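Local coordinates for lysozyme inhibitor LprI-like N-terminal domain-containing protein (Burkholderia thailandensis, PDB 6AR7) that is of unknown function but belongs to the LprI family and may act as a lysozyme inhibitor, at residues A160-D163 / M164-Y168; A191-S194 / D195-P199. One frame throughout, in Å; residues are numbered along the deposited sequence.

Interaction 1 of 2, residues A160-D163 / M164-Y168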
ATOM      1  N   ALA A 160     -10.898  -7.685  10.599  1.00 32.05           N
ATOM      2  CA  ALA A 160      -9.634  -7.312   9.974  1.00 34.07           C
ATOM      3  C   ALA A 160      -8.764  -6.535  10.946  1.00 34.24           C
ATOM      4  O   ALA A 160      -7.561  -6.793  11.054  1.00 29.50           O
ATOM      5  CB  ALA A 160      -9.889  -6.492   8.710  1.00 34.14           C
ATOM      6  N   LEU A 161      -9.377  -5.623  11.705  1.00 32.07           N
ATOM      7  CA  LEU A 161      -8.654  -4.890  12.740  1.00 34.36           C
ATOM      8  C   LEU A 161      -8.111  -5.831  13.806  1.00 34.87           C
ATOM      9  O   LEU A 161      -6.985  -5.657  14.289  1.00 32.01           O
ATOM     10  CB  LEU A 161      -9.580  -3.863  13.392  1.00 38.98           C
ATOM     11  CG  LEU A 161      -8.931  -2.725  14.169  1.00 44.96           C
ATOM     12  CD1 LEU A 161      -8.070  -1.923  13.203  1.00 53.00           C
ATOM     13  CD2 LEU A 161     -10.002  -1.854  14.793  1.00 50.01           C
ATOM     14  N   PHE A 162      -8.912  -6.817  14.208  1.00 32.94           N
ATOM     15  CA  PHE A 162      -8.457  -7.780  15.205  1.00 37.19           C
ATOM     16  C   PHE A 162      -7.215  -8.523  14.716  1.00 39.33           C
ATOM     17  O   PHE A 162      -6.250  -8.709  15.467  1.00 36.68           O
ATOM     18  CB  PHE A 162      -9.581  -8.764  15.528  1.00 31.44           C
ATOM     19  CG  PHE A 162      -9.232  -9.745  16.607  1.00 41.35           C
ATOM     20  CD1 PHE A 162      -9.411  -9.416  17.944  1.00 41.56           C
ATOM     21  CD2 PHE A 162      -8.705 -10.991  16.286  1.00 43.04           C
ATOM     22  CE1 PHE A 162      -9.082 -10.315  18.947  1.00 47.74           C
ATOM     23  CE2 PHE A 162      -8.366 -11.888  17.283  1.00 41.69           C
ATOM     24  CZ  PHE A 162      -8.561 -11.546  18.618  1.00 48.39           C
ATOM     25  N   ASP A 163      -7.236  -8.978  13.464  1.00 37.08           N
ATOM     26  CA  ASP A 163      -6.083  -9.679  12.904  1.00 38.65           C
ATOM     27  C   ASP A 163      -4.872  -8.764  12.797  1.00 37.49           C
ATOM     28  O   ASP A 163      -3.742  -9.176  13.083  1.00 33.80           O
ATOM     29  CB  ASP A 163      -6.428 -10.244  11.530  1.00 35.41           C
ATOM     30  CG  ASP A 163      -7.184 -11.557  11.615  1.00 45.25           C
ATOM     31  OD1 ASP A 163      -7.299 -12.115  12.733  1.00 41.89           O
ATOM     32  OD2 ASP A 163      -7.635 -12.043  10.555  1.00 53.38           O
HETATM   33  N   MSE A 164      -5.088  -7.525  12.385  1.00 33.20           N
HETATM   34  CA  MSE A 164      -3.989  -6.587  12.244  1.00 36.04           C
HETATM   35  C   MSE A 164      -3.253  -6.405  13.561  1.00 36.19           C
HETATM   36  O   MSE A 164      -2.038  -6.507  13.611  1.00 31.99           O
HETATM   37  CB  MSE A 164      -4.488  -5.244  11.756  1.00 30.43           C
HETATM   38  CG  MSE A 164      -3.424  -4.477  11.021  1.00 30.72           C
HETATM   39 SE   MSE A 164      -3.976  -2.636  10.738  1.00 42.90          SE
HETATM   40  CE  MSE A 164      -4.119  -2.060  12.601  1.00 41.55           C
ATOM     41  N   ASN A 165      -4.000  -6.135  14.633  1.00 35.22           N
ATOM     42  CA  ASN A 165      -3.348  -5.903  15.915  1.00 36.66           C
ATOM     43  C   ASN A 165      -2.703  -7.179  16.436  1.00 36.43           C
ATOM     44  O   ASN A 165      -1.659  -7.119  17.095  1.00 39.53           O
ATOM     45  CB  ASN A 165      -4.341  -5.301  16.906  1.00 42.48           C
ATOM     46  CG  ASN A 165      -4.735  -3.877  16.515  1.00 50.76           C
ATOM     47  OD1 ASN A 165      -3.872  -3.081  16.128  1.00 47.37           O
ATOM     48  ND2 ASN A 165      -6.030  -3.558  16.596  1.00 44.28           N
ATOM     49  N   ARG A 166      -3.289  -8.331  16.118  1.00 35.49           N
ATOM     50  CA  ARG A 166      -2.688  -9.616  16.461  1.00 38.01           C
ATOM     51  C   ARG A 166      -1.329  -9.787  15.790  1.00 38.54           C
ATOM     52  O   ARG A 166      -0.333 -10.127  16.440  1.00 37.60           O
ATOM     53  CB  ARG A 166      -3.636 -10.734  16.052  1.00 44.75           C
ATOM     54  CG  ARG A 166      -3.148 -12.103  16.361  1.00 53.14           C
ATOM     55  CD  ARG A 166      -4.316 -13.056  16.382  1.00 53.00           C
ATOM     56  NE  ARG A 166      -4.776 -13.438  15.052  1.00 53.52           N
ATOM     57  CZ  ARG A 166      -4.244 -14.431  14.345  1.00 57.38           C
ATOM     58  NH1 ARG A 166      -3.227 -15.130  14.840  1.00 61.47           N
ATOM     59  NH2 ARG A 166      -4.730 -14.727  13.149  1.00 57.68           N
ATOM     60  N   TYR A 167      -1.269  -9.596  14.476  1.00 34.28           N
ATOM     61  CA  TYR A 167       0.021  -9.728  13.813  1.00 32.30           C
ATOM     62  C   TYR A 167       0.955  -8.574  14.162  1.00 31.51           C
ATOM     63  O   TYR A 167       2.171  -8.774  14.222  1.00 32.52           O
ATOM     64  CB  TYR A 167      -0.168  -9.864  12.300  1.00 30.34           C
ATOM     65  CG  TYR A 167      -0.650 -11.248  11.954  1.00 39.51           C
ATOM     66  CD1 TYR A 167       0.209 -12.339  12.052  1.00 37.92           C
ATOM     67  CD2 TYR A 167      -1.971 -11.481  11.561  1.00 41.02           C
ATOM     68  CE1 TYR A 167      -0.219 -13.621  11.756  1.00 40.31           C
ATOM     69  CE2 TYR A 167      -2.407 -12.764  11.255  1.00 39.00           C
ATOM     70  CZ  TYR A 167      -1.525 -13.830  11.355  1.00 43.56           C
ATOM     71  OH  TYR A 167      -1.941 -15.105  11.055  1.00 52.30           O
ATOM     72  N   TYR A 168       0.419  -7.376  14.422  1.00 31.95           N
ATOM     73  CA  TYR A 168       1.275  -6.277  14.869  1.00 31.18           C
ATOM     74  C   TYR A 168       2.005  -6.648  16.153  1.00 32.41           C
ATOM     75  O   TYR A 168       3.217  -6.436  16.285  1.00 32.13           O
ATOM     76  CB  TYR A 168       0.452  -5.001  15.074  1.00 28.04           C
ATOM     77  CG  TYR A 168       1.241  -3.850  15.662  1.00 31.06           C
ATOM     78  CD1 TYR A 168       1.917  -2.967  14.843  1.00 35.36           C
ATOM     79  CD2 TYR A 168       1.328  -3.666  17.044  1.00 37.68           C
ATOM     80  CE1 TYR A 168       2.654  -1.921  15.371  1.00 36.95           C
ATOM     81  CE2 TYR A 168       2.061  -2.620  17.587  1.00 37.74           C
ATOM     82  CZ  TYR A 168       2.724  -1.750  16.736  1.00 35.00           C
ATOM     83  OH  TYR A 168       3.464  -0.709  17.247  1.00 37.28           O
TER
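The carbonyl oxygen Asp163 O accepts a nearly straight hydrogen bond from Tyr167 N at 2.9 Å, and the phenol ring of Tyr167 approaches the same oxygen obliquely, its CD2 coming to 3.3 Å from Asp163 O. The ring is brought there because Tyr167 CG sits beside its own backbone N (chi1 -76°), folding back along the preceding turn. One turn earlier, Met164 N bonds to Ala160 O at 2.9 Å, and Asn165 and Arg166 repeat the i to i+4 pattern. This is a regular alpha-helical segment inside helix 155-174, and its sides face different surroundings. On the inner side, selenomethionine Met164 bends at its last torsion (chi3 63°), so that CE lies 4.0 Å from CD1 of Leu161 as the two side chains slant across each other; Met164 also packs on Trp190 of helix 180-197 and on Leu217 of helix 203-223. On the more exposed side, Asp163 and Arg166 run side by side in the same direction. Their salt bridge is long: Asp163 OD1 lies 3.7 Å from Arg166 NE and equally far from Arg166 NH2. OD1 reaches the edge of the guanidinium near its plane, while the carboxylate plane is turned 73° from it. Tyr167 CE2 lies over one face of the Arg166 guanidinium, 3.5 Å above its plane and offset toward the rim.

Interaction 2 of 2, residues A191-S194 / D195-P199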
ATOM      1  N   ALA A 191      -1.994   4.123   9.937  1.00 25.14           N
ATOM      2  CA  ALA A 191      -3.342   4.295  10.475  1.00 28.35           C
ATOM      3  C   ALA A 191      -3.891   5.677  10.161  1.00 27.31           C
ATOM      4  O   ALA A 191      -5.075   5.820   9.847  1.00 36.73           O
ATOM      5  CB  ALA A 191      -3.355   4.049  11.992  1.00 31.17           C
ATOM      6  N   ALA A 192      -3.040   6.705  10.216  1.00 36.30           N
ATOM      7  CA  ALA A 192      -3.464   8.037   9.802  1.00 37.25           C
ATOM      8  C   ALA A 192      -3.815   8.062   8.311  1.00 41.68           C
ATOM      9  O   ALA A 192      -4.751   8.758   7.902  1.00 39.72           O
ATOM     10  CB  ALA A 192      -2.371   9.061  10.128  1.00 36.92           C
ATOM     11  N   PHE A 193      -3.070   7.324   7.477  1.00 36.03           N
ATOM     12  CA  PHE A 193      -3.459   7.194   6.073  1.00 29.21           C
ATOM     13  C   PHE A 193      -4.808   6.489   5.949  1.00 32.71           C
ATOM     14  O   PHE A 193      -5.710   6.958   5.242  1.00 33.92           O
ATOM     15  CB  PHE A 193      -2.376   6.448   5.283  1.00 27.16           C
ATOM     16  CG  PHE A 193      -2.853   5.868   3.968  1.00 25.43           C
ATOM     17  CD1 PHE A 193      -3.220   6.690   2.920  1.00 35.30           C
ATOM     18  CD2 PHE A 193      -2.908   4.496   3.781  1.00 33.11           C
ATOM     19  CE1 PHE A 193      -3.656   6.153   1.713  1.00 31.44           C
ATOM     20  CE2 PHE A 193      -3.341   3.947   2.588  1.00 30.66           C
ATOM     21  CZ  PHE A 193      -3.713   4.776   1.547  1.00 31.79           C
ATOM     22  N   SER A 194      -4.964   5.363   6.650  1.00 32.26           N
ATOM     23  CA  SER A 194      -6.226   4.640   6.642  1.00 34.13           C
ATOM     24  C   SER A 194      -7.382   5.556   7.031  1.00 36.45           C
ATOM     25  O   SER A 194      -8.426   5.569   6.372  1.00 36.88           O
ATOM     26  CB  SER A 194      -6.139   3.446   7.587  1.00 34.11           C
ATOM     27  OG  SER A 194      -7.347   2.718   7.585  1.00 43.73           O
ATOM     28  N   ASP A 195      -7.206   6.349   8.092  1.00 34.62           N
ATOM     29  CA  ASP A 195      -8.288   7.236   8.504  1.00 35.82           C
ATOM     30  C   ASP A 195      -8.622   8.246   7.411  1.00 40.07           C
ATOM     31  O   ASP A 195      -9.796   8.558   7.182  1.00 42.01           O
ATOM     32  CB  ASP A 195      -7.936   7.975   9.800  1.00 44.02           C
ATOM     33  CG  ASP A 195      -7.861   7.047  11.011  1.00 49.65           C
ATOM     34  OD1 ASP A 195      -8.446   5.937  10.968  1.00 45.19           O
ATOM     35  OD2 ASP A 195      -7.234   7.450  12.014  1.00 54.84           O
ATOM     36  N   ALA A 196      -7.610   8.754   6.709  1.00 36.84           N
ATOM     37  CA  ALA A 196      -7.884   9.773   5.695  1.00 34.13           C
ATOM     38  C   ALA A 196      -8.737   9.207   4.571  1.00 32.67           C
ATOM     39  O   ALA A 196      -9.535   9.932   3.963  1.00 36.70           O
ATOM     40  CB  ALA A 196      -6.571  10.336   5.152  1.00 34.87           C
HETATM   41  N   MSE A 197      -8.639   7.904   4.344  1.00 30.81           N
HETATM   42  CA  MSE A 197      -9.325   7.215   3.261  1.00 30.72           C
HETATM   43  C   MSE A 197     -10.770   6.807   3.570  1.00 36.33           C
HETATM   44  O   MSE A 197     -11.594   6.708   2.662  1.00 35.73           O
HETATM   45  CB  MSE A 197      -8.518   5.975   2.885  1.00 29.99           C
HETATM   46  CG  MSE A 197      -7.204   6.322   2.203  1.00 35.74           C
HETATM   47 SE   MSE A 197      -7.575   6.903   0.338  1.00 46.63          SE
HETATM   48  CE  MSE A 197      -7.805   5.107  -0.433  1.00 42.20           C
ATOM     49  N   THR A 198     -11.075   6.558   4.843  1.00 34.47           N
ATOM     50  CA  THR A 198     -12.410   6.083   5.197  1.00 34.31           C
ATOM     51  C   THR A 198     -13.550   6.911   4.622  1.00 39.58           C
ATOM     52  O   THR A 198     -14.507   6.302   4.113  1.00 40.89           O
ATOM     53  CB  THR A 198     -12.578   6.012   6.718  1.00 37.19           C
ATOM     54  OG1 THR A 198     -11.516   5.237   7.267  1.00 38.02           O
ATOM     55  CG2 THR A 198     -13.907   5.359   7.048  1.00 33.59           C
ATOM     56  N   PRO A 199     -13.519   8.254   4.630  1.00 36.46           N
ATOM     57  CA  PRO A 199     -14.645   9.006   4.055  1.00 39.13           C
ATOM     58  C   PRO A 199     -14.723   8.943   2.541  1.00 42.96           C
ATOM     59  O   PRO A 199     -15.770   9.305   1.994  1.00 45.50           O
ATOM     60  CB  PRO A 199     -14.382  10.453   4.511  1.00 51.88           C
ATOM     61  CG  PRO A 199     -13.331  10.371   5.547  1.00 46.25           C
ATOM     62  CD  PRO A 199     -12.514   9.167   5.204  1.00 36.34           C
TER
HETATM   63  O   HOH W   1     -10.090   3.673   5.527  1.00 44.96           O
HETATM   64  O   HOH W   2      -8.474   3.302  10.107  1.00 54.54           O
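A Met-aromatic contact one turn apart joins Phe193 to selenomethionine Met197 near the C-terminal end of helix 180-197. Met197 SE lies 5.2 Å from the centroid of the Phe193 ring, 51° off the ring normal, an oblique approach. The closer touch is made by the methylene, Met197 CG standing 3.6 Å from Phe193 CE1. Two successive bends in the Met197 chain (chi2 -75°, chi3 -79°) carry the selenium and its methyl group onward from that methylene. Both residues are buried where helices meet: Phe193 makes an edge-to-face ring contact with Trp86 of helix 73-101, and both side chains touch Leu209 of helix 203-223 and Arg124 of helix 107-136. The pair thus sits at a junction of four helices in this all-helical fold.

The other side of the turn is polar. Ser194 O is gripped by several donors: Thr198 N bonds to it at 3.2 Å, Met197 N adds a weak bond, and water 1 donates a hydrogen bond to Ser194 O at 2.7 Å. The same water is hydrogen-bonded to Thr198 OG1, tying that side chain to the carbonyl one turn back. Extending away from its own amide nitrogen, Ser194 OG meets water 2, which in turn donates to Asp195 OD1 at 2.8 Å; this second bridge couples neighbouring side chains. Asp195 N is held by the main chain, bonding to Ala191 O at 2.8 Å. Just beyond, Pro199 forms a backbone hydrogen bond with His146, and Thr198 packs on Val148, joining this end of the helix to the loop that precedes helix 155-174.

Interactions 1 and 2 illustrate how consecutive helices in a bundle can each combine an apolar side with a polar one. Their centres are about 17 Å apart and their nearest atoms about 6 Å apart, so they do not touch directly. Helix 155-174 and helix 180-197 follow each other in the chain, and Gln187, one turn before residues 191-199, packs on Met164 of interaction 1. Helix 203-223 connects them further: its Ile210 meets Ala160 of interaction 1, and the residue just before it, Leu209, faces interaction 2. Interaction 2 lies nearer the chain centre, about 12 Å from it, against about 16 Å for interaction 1, both measured from the contact centres.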